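Local coordinates for Lmo1340 protein (Listeria monocytogenes, PDB 4NLM) that is of unknown function but appears to be a surface lipoprotein built around a YqgU-like six-bladed beta-propeller domain, at residues I103-S107 with K133-F139; N159-E163 with K174-P180. One frame throughout, in Å; residues are numbered along the deposited sequence. Where two conformers were deposited one is given.

Interaction 1. Residues I103-S107 with K133-F139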
# COMPACT_ATOMS: atom_id res chain seq x y z
N ILE A 103 -10.92 2.36 9.67
CA ILE A 103 -9.98 3.27 9.09
C ILE A 103 -9.00 3.70 10.19
O ILE A 103 -9.40 3.85 11.34
CB ILE A 103 -10.69 4.54 8.59
CG1 ILE A 103 -11.57 4.21 7.38
CG2 ILE A 103 -9.67 5.62 8.21
CD1 ILE A 103 -12.53 5.32 7.00
N LEU A 104 -7.72 3.82 9.83
CA LEU A 104 -6.73 4.49 10.66
C LEU A 104 -6.58 5.89 10.10
O LEU A 104 -6.35 6.07 8.90
CB LEU A 104 -5.39 3.82 10.55
CG LEU A 104 -4.19 4.61 11.04
CD1 LEU A 104 -4.19 4.76 12.53
CD2 LEU A 104 -2.91 3.95 10.58
N LEU A 105 -6.74 6.88 10.97
CA LEU A 105 -6.50 8.26 10.62
C LEU A 105 -5.41 8.79 11.52
O LEU A 105 -5.54 8.77 12.75
CB LEU A 105 -7.76 9.11 10.82
CG LEU A 105 -7.60 10.60 10.52
CD1 LEU A 105 -7.23 10.83 9.07
CD2 LEU A 105 -8.89 11.30 10.89
N TYR A 106 -4.34 9.28 10.90
CA TYR A 106 -3.27 9.95 11.61
C TYR A 106 -3.37 11.41 11.19
O TYR A 106 -3.23 11.73 10.00
CB TYR A 106 -1.93 9.34 11.26
CG TYR A 106 -0.72 9.95 11.92
CD1 TYR A 106 -0.72 10.30 13.27
CD2 TYR A 106 0.43 10.21 11.19
CE1 TYR A 106 0.39 10.82 13.88
CE2 TYR A 106 1.54 10.74 11.80
CZ TYR A 106 1.52 11.06 13.13
OH TYR A 106 2.64 11.63 13.75
N SER A 107 -3.64 12.29 12.15
CA SER A 107 -3.86 13.67 11.85
C SER A 107 -3.31 14.56 12.96
O SER A 107 -3.04 14.11 14.05
CB SER A 107 -5.34 13.96 11.64
OG SER A 107 -6.12 13.71 12.79
N LYS A 133 2.97 13.17 18.94
CA LYS A 133 3.47 14.39 18.33
C LYS A 133 3.41 14.24 16.80
O LYS A 133 3.43 13.13 16.29
CB LYS A 133 4.90 14.68 18.80
CG LYS A 133 5.03 14.88 20.30
CD LYS A 133 4.09 15.96 20.81
CE LYS A 133 4.12 16.07 22.32
NZ LYS A 133 5.41 16.59 22.85
N PRO A 134 3.31 15.35 16.06
CA PRO A 134 3.22 15.23 14.60
C PRO A 134 4.57 14.92 13.99
O PRO A 134 5.34 15.82 13.65
CB PRO A 134 2.71 16.60 14.15
CG PRO A 134 3.04 17.52 15.27
CD PRO A 134 3.15 16.74 16.53
N LEU A 135 4.84 13.65 13.87
CA LEU A 135 6.08 13.18 13.33
C LEU A 135 5.82 12.30 12.13
O LEU A 135 4.78 11.61 12.03
CB LEU A 135 6.78 12.35 14.38
CG LEU A 135 7.14 13.16 15.62
CD1 LEU A 135 7.57 12.19 16.69
CD2 LEU A 135 8.23 14.19 15.34
N THR A 136 6.81 12.24 11.25
CA THR A 136 6.70 11.37 10.09
C THR A 136 6.62 9.94 10.53
O THR A 136 7.51 9.45 11.24
CB THR A 136 7.91 11.60 9.16
OG1 THR A 136 7.96 12.97 8.78
CG2 THR A 136 7.84 10.68 7.94
N THR A 137 5.59 9.25 10.03
CA THR A 137 5.29 7.89 10.48
C THR A 137 4.83 7.03 9.32
O THR A 137 4.04 7.47 8.47
CB THR A 137 4.17 7.95 11.53
OG1 THR A 137 4.52 8.85 12.59
CG2 THR A 137 3.91 6.58 12.11
N THR A 138 5.26 5.78 9.33
CA THR A 138 4.83 4.80 8.34
C THR A 138 4.11 3.69 9.09
O THR A 138 4.66 3.16 10.07
CB THR A 138 6.02 4.23 7.52
OG1 THR A 138 6.75 5.31 6.96
CG2 THR A 138 5.54 3.30 6.42
N PHE A 139 2.93 3.28 8.63
CA PHE A 139 2.09 2.35 9.34
C PHE A 139 1.94 1.01 8.66
O PHE A 139 1.76 0.97 7.45
CB PHE A 139 0.69 2.93 9.53
CG PHE A 139 0.62 4.18 10.36
CD1 PHE A 139 0.77 5.42 9.76
CD2 PHE A 139 0.38 4.13 11.72
CE1 PHE A 139 0.71 6.58 10.50
CE2 PHE A 139 0.32 5.31 12.45
CZ PHE A 139 0.48 6.54 11.84

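Interaction 2. Residues N159-E163 with K174-P180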
# COMPACT_ATOMS: atom_id res chain seq x y z
N ASN A 159 16.61 9.02 14.93
CA ASN A 159 16.68 8.44 13.57
C ASN A 159 15.35 7.76 13.23
O ASN A 159 14.46 8.42 12.71
CB ASN A 159 17.89 7.50 13.40
CG ASN A 159 18.05 7.02 11.97
OD1 ASN A 159 17.42 7.55 11.05
ND2 ASN A 159 18.91 6.03 11.76
N PHE A 160 15.19 6.49 13.59
CA PHE A 160 13.90 5.84 13.43
C PHE A 160 13.71 4.89 14.60
O PHE A 160 14.67 4.45 15.19
CB PHE A 160 13.77 5.06 12.11
CG PHE A 160 14.59 3.82 12.07
CD1 PHE A 160 15.92 3.86 11.68
CD2 PHE A 160 14.03 2.59 12.43
CE1 PHE A 160 16.67 2.70 11.64
CE2 PHE A 160 14.80 1.45 12.41
CZ PHE A 160 16.11 1.50 12.01
N GLN A 161 12.46 4.59 14.89
CA GLN A 161 12.14 3.59 15.92
C GLN A 161 10.85 2.94 15.47
O GLN A 161 10.14 3.49 14.63
CB GLN A 161 12.02 4.24 17.30
CG GLN A 161 10.81 5.13 17.40
CD GLN A 161 10.76 6.02 18.62
OE1 GLN A 161 11.73 6.06 19.38
NE2 GLN A 161 9.66 6.66 18.86
N ILE A 162 10.57 1.79 16.04
CA ILE A 162 9.42 0.94 15.65
C ILE A 162 8.65 0.55 16.90
O ILE A 162 9.23 0.14 17.91
CB ILE A 162 9.86 -0.33 14.93
CG1 ILE A 162 10.88 0.00 13.84
CG2 ILE A 162 8.65 -1.05 14.35
CD1 ILE A 162 11.35 -1.24 13.12
N GLU A 163 7.33 0.70 16.84
CA GLU A 163 6.45 0.32 17.94
C GLU A 163 5.25 -0.40 17.40
O GLU A 163 4.91 -0.30 16.24
CB GLU A 163 6.01 1.60 18.66
CG GLU A 163 7.13 2.30 19.41
CD GLU A 163 6.83 3.76 19.73
OE1 GLU A 163 7.10 4.16 20.88
OE2 GLU A 163 6.33 4.50 18.86
N LYS A 174 7.67 -1.69 22.20
CA LYS A 174 8.78 -1.44 21.31
C LYS A 174 9.09 -2.68 20.50
O LYS A 174 8.97 -3.79 21.00
CB LYS A 174 10.02 -1.09 22.10
CG LYS A 174 9.84 0.16 22.91
CD LYS A 174 11.11 0.43 23.67
CE LYS A 174 10.89 1.62 24.56
NZ LYS A 174 10.54 2.84 23.81
N ILE A 175 9.48 -2.47 19.25
CA ILE A 175 9.90 -3.56 18.36
C ILE A 175 11.39 -3.34 18.09
O ILE A 175 11.77 -2.33 17.48
CB ILE A 175 9.09 -3.61 17.06
CG1 ILE A 175 7.63 -3.88 17.41
CG2 ILE A 175 9.63 -4.67 16.11
CD1 ILE A 175 6.74 -4.16 16.25
N ASP A 176 12.21 -4.27 18.55
CA ASP A 176 13.65 -4.18 18.44
C ASP A 176 14.13 -4.80 17.13
O ASP A 176 14.67 -5.91 17.10
CB ASP A 176 14.32 -4.85 19.64
CG ASP A 176 15.84 -4.76 19.60
OD1 ASP A 176 16.39 -3.91 18.87
OD2 ASP A 176 16.48 -5.55 20.33
N VAL A 177 13.88 -4.08 16.05
CA VAL A 177 14.26 -4.52 14.72
C VAL A 177 15.13 -3.39 14.17
O VAL A 177 14.78 -2.22 14.27
CB VAL A 177 12.99 -4.84 13.91
CG1 VAL A 177 13.29 -4.90 12.43
CG2 VAL A 177 12.35 -6.13 14.39
N ALA A 178 16.25 -3.75 13.55
CA ALA A 178 17.29 -2.80 13.18
C ALA A 178 17.14 -2.17 11.81
O ALA A 178 18.11 -1.67 11.25
CB ALA A 178 18.65 -3.47 13.30
N SER A 179 15.94 -2.19 11.26
CA SER A 179 15.70 -1.64 9.95
C SER A 179 14.31 -1.08 9.88
O SER A 179 13.40 -1.61 10.48
CB SER A 179 15.87 -2.72 8.90
OG SER A 179 15.51 -2.25 7.61
N PRO A 180 14.12 -0.02 9.09
CA PRO A 180 12.76 0.46 8.92
C PRO A 180 11.99 -0.25 7.80
O PRO A 180 10.81 0.02 7.63
CB PRO A 180 12.96 1.94 8.58
CG PRO A 180 14.26 1.97 7.86
CD PRO A 180 15.10 0.91 8.50
O HOH W 1 12.65 0.27 17.38
O HOH W 2 7.42 2.83 23.43
O HOH W 3 9.83 3.72 21.15

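Interaction 1. Residues I103-S107 with K133-F139
Leu104 and Tyr106 pack on Phe139, and Tyr106 also reaches the turn before it, where two neighbouring blades of the beta propeller meet face to face. Strand 102-108 is the second strand of one four-stranded blade and strand 137-141 is the first strand, at an edge, of the next. The short segments run antiparallel, but their axes stay 10.2 Å apart, so side chains rather than backbone bonds join them. Phe139 is the wedge. Over one face of its ring lies Leu104, whose CD2 is 3.8 Å from the ring centroid in a CH-pi contact; Thr137 CG2 lies over the opposite face. The edge of the Phe139 ring is turned to the face of Tyr106 in an offset edge-to-face pair, planes at 66°, with CZ of Phe139 3.6 Å from CG of Tyr106. Met116 of strand 114-120 touches both aromatic residues. The Tyr106 ring is swung out opposite its own backbone N (chi1 179°), which carries it across the gap and brings its hydroxyl to the inverse gamma turn centred on Pro134. There Tyr106 OH lies within hydrogen-bonding reach of two carbonyls, Leu135 O at 2.7 Å and Lys133 O at 3.1 Å, and has one proton to offer. Leu135 O also accepts a hydrogen bond from Thr137 OG1 at 2.8 Å, and this donor stands above the carbonyl plane, 52° out of it.

Interaction 2. Residues N159-E163 with K174-P180
Phe160 holds CG between its backbone N and carbonyl carbon (chi1 71°), which swings the ring across to the loop 174-180, while Ile162 sets CG1 anti to its carbonyl carbon (chi1 -48°) and extends CD1 toward the same loop. The Phe160 ring takes Pro180 over one face, with Pro180 CD 4.0 Å from the ring centroid in a CH-pi contact. At the edge, in the ring plane, comes the backbone of Ala178. The loop thus bends round the outer part of the ring, and Tyr154 of strand 148-155 also touches the proline. Ile162 is buried and works with both branches: CG2 meets Ile175 CB at 3.8 Å, and CD1 reaches Val177 CB as well as the carbonyl oxygen of Ser179, 3.4 Å from CD1. Met150 of the neighbouring strand 148-155 and Ile182 of strand 182-184, the first of the next blade, add to this apolar cluster.

Backbone pairing is confined to one end. Ile175 N donates to Ile162 O at 2.9 Å with a fairly straight N-H angle of 167°, next to the antiparallel non-hydrogen-bonded pair Glu163-Lys174. Beyond it the chains part, and a water bridges them, accepting from Ile162 N and donating to Ile175 O, with 2.7 Å between the water oxygen and Ile175 O. Asp176 then centres an inverse gamma turn, after which the loop runs on past Ile162 to the Phe160 ring. Glu163 and Lys174 project from the same face of the sheet, yet Glu163 OE1 and Lys174 NZ stay 4.7 Å apart; two waters span the gap, each donating to OE1 and accepting from NZ, so the opposite charges probably feel each other through them. This is consistent with the blade-to-blade connection of a beta propeller: the last strand of one antiparallel sheet runs out into a loop leading to strand 182-184.

In the fold
Interaction 1 closes along the chain before interaction 2 opens, and their centres lie about 16 Å apart, with nearest atoms about 6 Å apart and no touch. Both reach the four-stranded antiparallel sheet 137-141, 148-155, 159-166, 171-174. Interaction 1 engages its first strand and the turn leading into it, packing them on the preceding blade; interaction 2 lies at the other edge of the sheet, where the chain leaves toward strand 182-184 and the following blade. Strand 148-155 touches residues of both. The pair therefore marks the entry to and exit from one blade, two successive steps by which the sheets follow one another round the propeller.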